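Side-chain contacts in separin (Saccharomyces cerevisiae, PDB 5U1T), which cleaves the Scc1 subunit of cohesin at the onset of anaphase as a caspase-like cysteine protease, and is held inactive by securin for most of the cell cycle: residues Q945-E948 / F952-M955; F956-G961 / V1314-L1319; T1049-S1054 / H1160-L1165. All blocks are in the same frame, centred on the assembly; numbering follows the deposited sequence.

The three contacts cluster in one region, their centres 50 to 59 Å from the centre of the chain. Contact 1 comes first in sequence and closes before the others open; it joins helices 927-946 and 950-955. Contact 2 begins with the next residue and reaches helix 1303-1320, and contact 3 is nested inside the loop it closes. The centres of contacts 2 and 3 are about 9 Å apart, and each lies about 13 to 14 Å from contact 1. Strands 960-962 and 1157-1163, used by contacts 2 and 3, are neighbours in one mixed sheet. Helices 950-955 and 1036-1054 thus gather round a sheet that includes strands of the C50 peptidase range, away from the probable catalytic cysteine.

Contact 1: Q945-E948 / F952-M955; sequences QLEE and FKGM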
# COMPACT_ATOMS: atom_id res chain seq x y z
N GLN A 945 -11.23 35.98 31.22
CA GLN A 945 -11.88 36.37 32.47
C GLN A 945 -11.14 37.50 33.17
O GLN A 945 -11.72 38.52 33.52
CB GLN A 945 -12.00 35.19 33.43
CG GLN A 945 -12.94 34.09 32.96
CD GLN A 945 -12.96 32.88 33.90
OE1 GLN A 945 -12.12 32.74 34.79
NE2 GLN A 945 -13.94 32.01 33.71
N LEU A 946 -9.84 37.29 33.38
CA LEU A 946 -9.03 38.29 34.04
C LEU A 946 -9.13 39.59 33.27
O LEU A 946 -9.21 40.68 33.86
CB LEU A 946 -7.57 37.84 34.15
CG LEU A 946 -7.35 36.64 35.07
CD1 LEU A 946 -5.89 36.41 35.32
CD2 LEU A 946 -8.13 36.84 36.36
N GLU A 947 -9.16 39.47 31.95
CA GLU A 947 -8.95 40.63 31.11
C GLU A 947 -10.12 41.60 31.12
O GLU A 947 -10.01 42.69 30.56
CB GLU A 947 -8.67 40.18 29.68
CG GLU A 947 -7.49 40.90 29.08
CD GLU A 947 -6.91 40.18 27.89
OE1 GLU A 947 -5.67 40.32 27.67
OE2 GLU A 947 -7.67 39.47 27.18
N GLU A 948 -11.23 41.24 31.76
CA GLU A 948 -12.35 42.16 31.81
C GLU A 948 -12.41 42.82 33.16
O GLU A 948 -13.35 43.55 33.48
CB GLU A 948 -13.66 41.44 31.49
CG GLU A 948 -14.19 40.51 32.56
CD GLU A 948 -15.16 39.50 31.96
OE1 GLU A 948 -14.92 39.07 30.81
OE2 GLU A 948 -16.17 39.14 32.63
N PHE A 952 -6.31 43.58 35.85
CA PHE A 952 -5.52 42.61 35.08
C PHE A 952 -5.33 43.03 33.61
O PHE A 952 -4.26 42.81 33.03
CB PHE A 952 -6.14 41.23 35.16
CG PHE A 952 -6.13 40.66 36.54
CD1 PHE A 952 -5.01 40.01 37.02
CD2 PHE A 952 -7.25 40.79 37.36
CE1 PHE A 952 -5.01 39.49 38.30
CE2 PHE A 952 -7.25 40.28 38.64
CZ PHE A 952 -6.13 39.62 39.11
N LYS A 953 -6.33 43.68 33.04
CA LYS A 953 -6.19 44.19 31.69
C LYS A 953 -5.03 45.16 31.55
O LYS A 953 -4.30 45.12 30.55
CB LYS A 953 -7.47 44.89 31.25
CG LYS A 953 -7.54 45.04 29.75
CD LYS A 953 -7.67 46.50 29.34
CE LYS A 953 -8.02 46.58 27.86
NZ LYS A 953 -8.86 45.38 27.50
N GLY A 954 -4.87 46.03 32.54
CA GLY A 954 -3.78 46.98 32.55
C GLY A 954 -2.45 46.30 32.79
O GLY A 954 -1.44 46.66 32.20
N MET A 955 -2.47 45.28 33.60
CA MET A 955 -1.28 44.55 33.88
C MET A 955 -0.75 43.86 32.65
O MET A 955 0.43 43.76 32.49
CB MET A 955 -1.59 43.53 34.92
CG MET A 955 -0.40 42.79 35.43
SD MET A 955 -1.01 41.65 36.64
CE MET A 955 0.51 40.99 37.18
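E947 and K953 bring the two backbones together, their CA atoms 4.5 Å apart, where a tight interhelical turn passes from helix 927-946 to the short helix 950-955. No hydrogen bond joins the two segments; the L946 carbonyl O lies against F952 CB at 3.4 Å, and the O of E947 against the CB of K953. Two kinds of side-chain pair follow from this geometry. On the buried side, L946 and F952 both point toward the opposite segment and meet through their CB atoms at 3.8 Å. The branched end of leucine then reaches the ring: L946 CD2 stands over one face of F952, 4.1 Å from the ring centroid and only 8° off its normal, a CH-pi contact. The F952 torsions place that face, with CG beside the backbone N (chi1 -64°) and the ring turned crosswise (chi2 -84°). A flat aromatic suits this buried site because it gives a methyl a face to lie on, and the fork of leucine supplies that methyl; A1015 of helix 1012-1028 touches both. An alanine at F952 removes the ring, which would probably leave the L946 methyl without a face to rest on and open a gap beside A1015. Towards solvent, E947 and K953 suit the more exposed side: their aliphatic parts pack while their charged ends can stay hydrated. Their opposite charges may attract weakly over the distance, with E947 OE1 and K953 NZ 6.0 Å apart and forming no salt bridge. What does touch is hydrocarbon, E947 CG against K953 CG at 4.2 Å.

Contact 2: F956-G961 / V1314-L1319; sequences FESTLG and VLDILL
S958 and D1316 make this contact by a single hydrogen bond, the serine OG donating to D1316 OD2 at 2.9 Å. Both side chains point toward each other from their backbones, and both start out in nearly the same way: the serine OG and the aspartate CG each lie beside their own backbone N, with chi1 near -85°. In D1316 the second torsion, -9°, turns OD1 back toward CA and sends OD2 outward, away from the helix, so it is the projecting oxygen that serine meets. OD1 stays 4.2 Å from S958 OG, so the carboxylate is held through one oxygen and is not gripped by both. The hydroxyl does not arrive in the carboxylate plane; it approaches OD2 from above, 48° out of it. The CB of serine follows its hydroxyl to 3.5 Å from OD2. Serine suits this place because its hydroxyl, one bond from CB, can donate to the carboxylate with the S958 and D1316 CA atoms 7.7 Å apart; G954 O competes weakly for the same proton. Aspartate, short and acidic, suits a partly exposed helix face from which only a short reach is needed. The buried area is small, and the tie is polar and local. F1313 and F1320 supply the apolar part on the same helix: T959 packs on F1313, while S958 and L960 touch F1320. Helix 1303-1320 thus borders the turn that leads into strand 960-962, whose L960 bonds through its backbone with R1162 and packs against helix 1036-1054 on T1051 and I1052.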
# COMPACT_ATOMS: atom_id res chain seq x y z
N PHE A 956 -1.62 43.39 31.79
CA PHE A 956 -1.17 42.69 30.57
C PHE A 956 -0.62 43.67 29.53
O PHE A 956 0.02 43.26 28.57
CB PHE A 956 -2.29 41.86 29.93
CG PHE A 956 -2.86 40.81 30.84
CD1 PHE A 956 -2.11 40.27 31.87
CD2 PHE A 956 -4.16 40.38 30.68
CE1 PHE A 956 -2.65 39.32 32.74
CE2 PHE A 956 -4.71 39.42 31.55
CZ PHE A 956 -3.95 38.89 32.57
N GLU A 957 -0.88 44.95 29.75
CA GLU A 957 -0.37 46.01 28.88
C GLU A 957 0.79 46.75 29.54
O GLU A 957 1.05 47.92 29.23
CB GLU A 957 -1.48 46.98 28.55
CG GLU A 957 -2.55 46.41 27.64
CD GLU A 957 -3.81 47.24 27.66
OE1 GLU A 957 -3.73 48.42 28.10
OE2 GLU A 957 -4.89 46.70 27.25
N SER A 958 1.46 46.08 30.47
CA SER A 958 2.53 46.70 31.22
C SER A 958 3.76 45.85 31.13
O SER A 958 3.65 44.62 31.06
CB SER A 958 2.14 46.88 32.69
OG SER A 958 1.45 48.09 32.88
N THR A 959 4.89 46.52 31.08
CA THR A 959 6.17 45.92 31.31
C THR A 959 6.14 45.20 32.61
O THR A 959 5.87 45.76 33.63
CB THR A 959 7.26 46.97 31.37
OG1 THR A 959 7.49 47.50 30.06
CG2 THR A 959 8.52 46.36 31.84
N LEU A 960 6.41 43.91 32.55
CA LEU A 960 6.34 43.07 33.72
C LEU A 960 7.67 42.43 33.95
O LEU A 960 8.42 42.19 33.03
CB LEU A 960 5.32 41.99 33.53
CG LEU A 960 3.86 42.37 33.65
CD1 LEU A 960 3.05 41.13 33.39
CD2 LEU A 960 3.60 42.87 35.04
N GLY A 961 7.96 42.10 35.18
CA GLY A 961 9.23 41.50 35.49
C GLY A 961 9.20 40.49 36.60
O GLY A 961 8.22 40.32 37.26
N VAL A 1314 8.19 50.89 38.41
CA VAL A 1314 8.21 50.67 39.85
C VAL A 1314 6.80 50.84 40.46
O VAL A 1314 6.35 50.01 41.25
CB VAL A 1314 9.23 51.61 40.53
CG1 VAL A 1314 9.31 51.32 42.01
CG2 VAL A 1314 10.59 51.41 39.89
N LEU A 1315 6.10 51.90 40.07
CA LEU A 1315 4.72 52.08 40.47
C LEU A 1315 3.89 50.85 40.12
O LEU A 1315 3.06 50.40 40.90
CB LEU A 1315 4.12 53.32 39.82
CG LEU A 1315 4.74 54.66 40.17
CD1 LEU A 1315 3.92 55.80 39.62
CD2 LEU A 1315 4.90 54.79 41.66
N ASP A 1316 4.13 50.29 38.93
CA ASP A 1316 3.42 49.09 38.52
C ASP A 1316 3.74 47.93 39.45
O ASP A 1316 2.84 47.23 39.87
CB ASP A 1316 3.75 48.74 37.07
CG ASP A 1316 2.88 49.47 36.08
OD1 ASP A 1316 1.91 50.14 36.48
OD2 ASP A 1316 3.15 49.37 34.87
N ILE A 1317 5.01 47.71 39.80
CA ILE A 1317 5.35 46.64 40.72
C ILE A 1317 4.56 46.77 42.02
O ILE A 1317 3.98 45.79 42.50
CB ILE A 1317 6.84 46.61 41.09
CG1 ILE A 1317 7.72 46.46 39.84
CG2 ILE A 1317 7.11 45.52 42.13
CD1 ILE A 1317 9.22 46.28 40.14
N LEU A 1318 4.51 47.97 42.57
CA LEU A 1318 3.78 48.18 43.80
C LEU A 1318 2.28 48.02 43.60
O LEU A 1318 1.60 47.47 44.45
CB LEU A 1318 4.08 49.57 44.36
CG LEU A 1318 5.57 49.84 44.50
CD1 LEU A 1318 5.82 51.29 44.90
CD2 LEU A 1318 6.19 48.87 45.50
N LEU A 1319 1.78 48.48 42.46
CA LEU A 1319 0.34 48.37 42.16
C LEU A 1319 -0.17 46.93 42.10
O LEU A 1319 -1.21 46.61 42.71
CB LEU A 1319 0.01 49.09 40.85
CG LEU A 1319 -1.42 48.91 40.34
CD1 LEU A 1319 -2.40 49.28 41.43
CD2 LEU A 1319 -1.69 49.71 39.07

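Contact 3: T1049-S1054 / H1160-L1165; sequences TLTILS and HLRLPL
H1160 opens the strand segment by presenting the edge of its ring to T1051, whose OG1 lies near the ring plane, 3.9 Å from H1160 CD2 and 4.0 Å from NE2. This is van der Waals packing: the threonine hydroxyl is already hydrogen-bonded to S1047 O, one turn back in its own helix. The imidazole's other nitrogen, ND1, is bonded to S1149 OG on the adjoining strand, which helps to set the ring's rotation. Histidine suits the place because one edge can bond within the sheet while the other faces the helix. The next residue, L1161, turns away to the opposite side of the sheet, where it packs on L1148. R1162 comes back to the helix side. Its CD rests against the threonine methyl, R1162 CD to T1051 CG2 being 4.0 Å, and also lies 4.1 Å from T1051 CB. A bend at chi3 (128°) carries the guanidinium past T1051 toward S1047, whose OG has a weak hydrogen bond with R1162 NH2. The long aliphatic run of arginine thus covers threonine while its charged head goes on to a polar partner. T1051 serves both strand residues: its OG1 lies between the histidine edge and the arginine's CD and NE, while CG2 packs on CD. L1163 takes no part in this and packs on L1146 and L1148. Helix 1036-1054 therefore lies across one face of the mixed sheet, over strand 1157-1163, which is flanked by strand 960-962, bonded to H1160 and R1162, and by strand 1146-1152, bonded to L1161 and L1163.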
# COMPACT_ATOMS: atom_id res chain seq x y z
N THR A 1049 2.65 32.69 32.98
CA THR A 1049 1.88 32.37 34.17
C THR A 1049 2.69 32.65 35.44
O THR A 1049 2.17 33.18 36.42
CB THR A 1049 1.40 30.90 34.14
OG1 THR A 1049 0.62 30.70 32.97
CG2 THR A 1049 0.55 30.56 35.38
N LEU A 1050 3.98 32.32 35.41
CA LEU A 1050 4.85 32.57 36.55
C LEU A 1050 5.00 34.07 36.79
O LEU A 1050 4.97 34.55 37.92
CB LEU A 1050 6.22 31.94 36.32
CG LEU A 1050 7.09 32.06 37.56
CD1 LEU A 1050 6.44 31.30 38.71
CD2 LEU A 1050 8.51 31.59 37.31
N THR A 1051 5.15 34.81 35.70
CA THR A 1051 5.31 36.24 35.76
C THR A 1051 4.06 36.91 36.34
O THR A 1051 4.18 37.72 37.25
CB THR A 1051 5.62 36.80 34.37
OG1 THR A 1051 6.83 36.20 33.90
CG2 THR A 1051 5.81 38.30 34.43
N ILE A 1052 2.88 36.58 35.82
CA ILE A 1052 1.66 37.14 36.41
C ILE A 1052 1.55 36.78 37.88
O ILE A 1052 1.29 37.64 38.71
CB ILE A 1052 0.38 36.64 35.74
CG1 ILE A 1052 0.48 36.75 34.22
CG2 ILE A 1052 -0.80 37.42 36.28
CD1 ILE A 1052 0.62 38.13 33.73
N LEU A 1053 1.76 35.51 38.20
CA LEU A 1053 1.65 35.06 39.58
C LEU A 1053 2.54 35.83 40.55
O LEU A 1053 2.10 36.21 41.63
CB LEU A 1053 1.96 33.57 39.67
CG LEU A 1053 0.71 32.74 39.92
CD1 LEU A 1053 1.02 31.28 39.68
CD2 LEU A 1053 0.24 32.96 41.33
N SER A 1054 3.79 36.05 40.16
CA SER A 1054 4.79 36.63 41.05
C SER A 1054 4.60 38.12 41.25
O SER A 1054 5.03 38.67 42.26
CB SER A 1054 6.17 36.39 40.50
OG SER A 1054 6.15 36.81 39.16
N HIS A 1160 14.19 38.63 34.36
CA HIS A 1160 13.48 38.42 33.11
C HIS A 1160 12.43 39.50 33.00
O HIS A 1160 11.91 39.90 34.02
CB HIS A 1160 12.88 37.02 33.09
CG HIS A 1160 11.70 36.87 32.18
ND1 HIS A 1160 11.82 36.75 30.81
CD2 HIS A 1160 10.37 36.80 32.44
CE1 HIS A 1160 10.62 36.63 30.27
NE2 HIS A 1160 9.72 36.65 31.24
N LEU A 1161 12.10 39.99 31.82
CA LEU A 1161 10.97 40.90 31.75
C LEU A 1161 10.17 40.85 30.46
O LEU A 1161 10.71 40.55 29.41
CB LEU A 1161 11.42 42.34 32.04
CG LEU A 1161 12.66 42.98 31.43
CD1 LEU A 1161 12.44 43.12 29.95
CD2 LEU A 1161 12.91 44.34 32.07
N ARG A 1162 8.87 41.14 30.54
CA ARG A 1162 7.99 41.01 29.38
C ARG A 1162 7.60 42.38 28.86
O ARG A 1162 7.05 43.20 29.59
CB ARG A 1162 6.74 40.20 29.73
CG ARG A 1162 7.05 38.85 30.32
CD ARG A 1162 5.80 38.00 30.49
NE ARG A 1162 5.99 36.68 29.89
CZ ARG A 1162 5.46 36.32 28.72
NH1 ARG A 1162 4.71 37.20 28.05
NH2 ARG A 1162 5.68 35.09 28.21
N LEU A 1163 7.90 42.63 27.59
CA LEU A 1163 7.64 43.93 26.97
C LEU A 1163 6.50 43.81 25.98
O LEU A 1163 6.59 43.05 25.02
CB LEU A 1163 8.90 44.46 26.29
CG LEU A 1163 10.18 44.35 27.12
CD1 LEU A 1163 11.40 44.69 26.31
CD2 LEU A 1163 10.07 45.25 28.33
N PRO A 1164 5.42 44.56 26.21
CA PRO A 1164 4.17 44.49 25.44
C PRO A 1164 4.22 45.02 23.99
O PRO A 1164 3.63 44.37 23.09
CB PRO A 1164 3.21 45.34 26.27
CG PRO A 1164 3.76 45.29 27.64
CD PRO A 1164 5.24 45.29 27.47
N LEU A 1165 4.89 46.15 23.78
CA LEU A 1165 5.00 46.79 22.45
C LEU A 1165 3.70 47.51 22.05
O LEU A 1165 3.51 48.69 22.37
CB LEU A 1165 5.40 45.77 21.34
CG LEU A 1165 6.47 44.69 21.59
CD1 LEU A 1165 6.95 44.07 20.29
CD2 LEU A 1165 7.65 45.20 22.40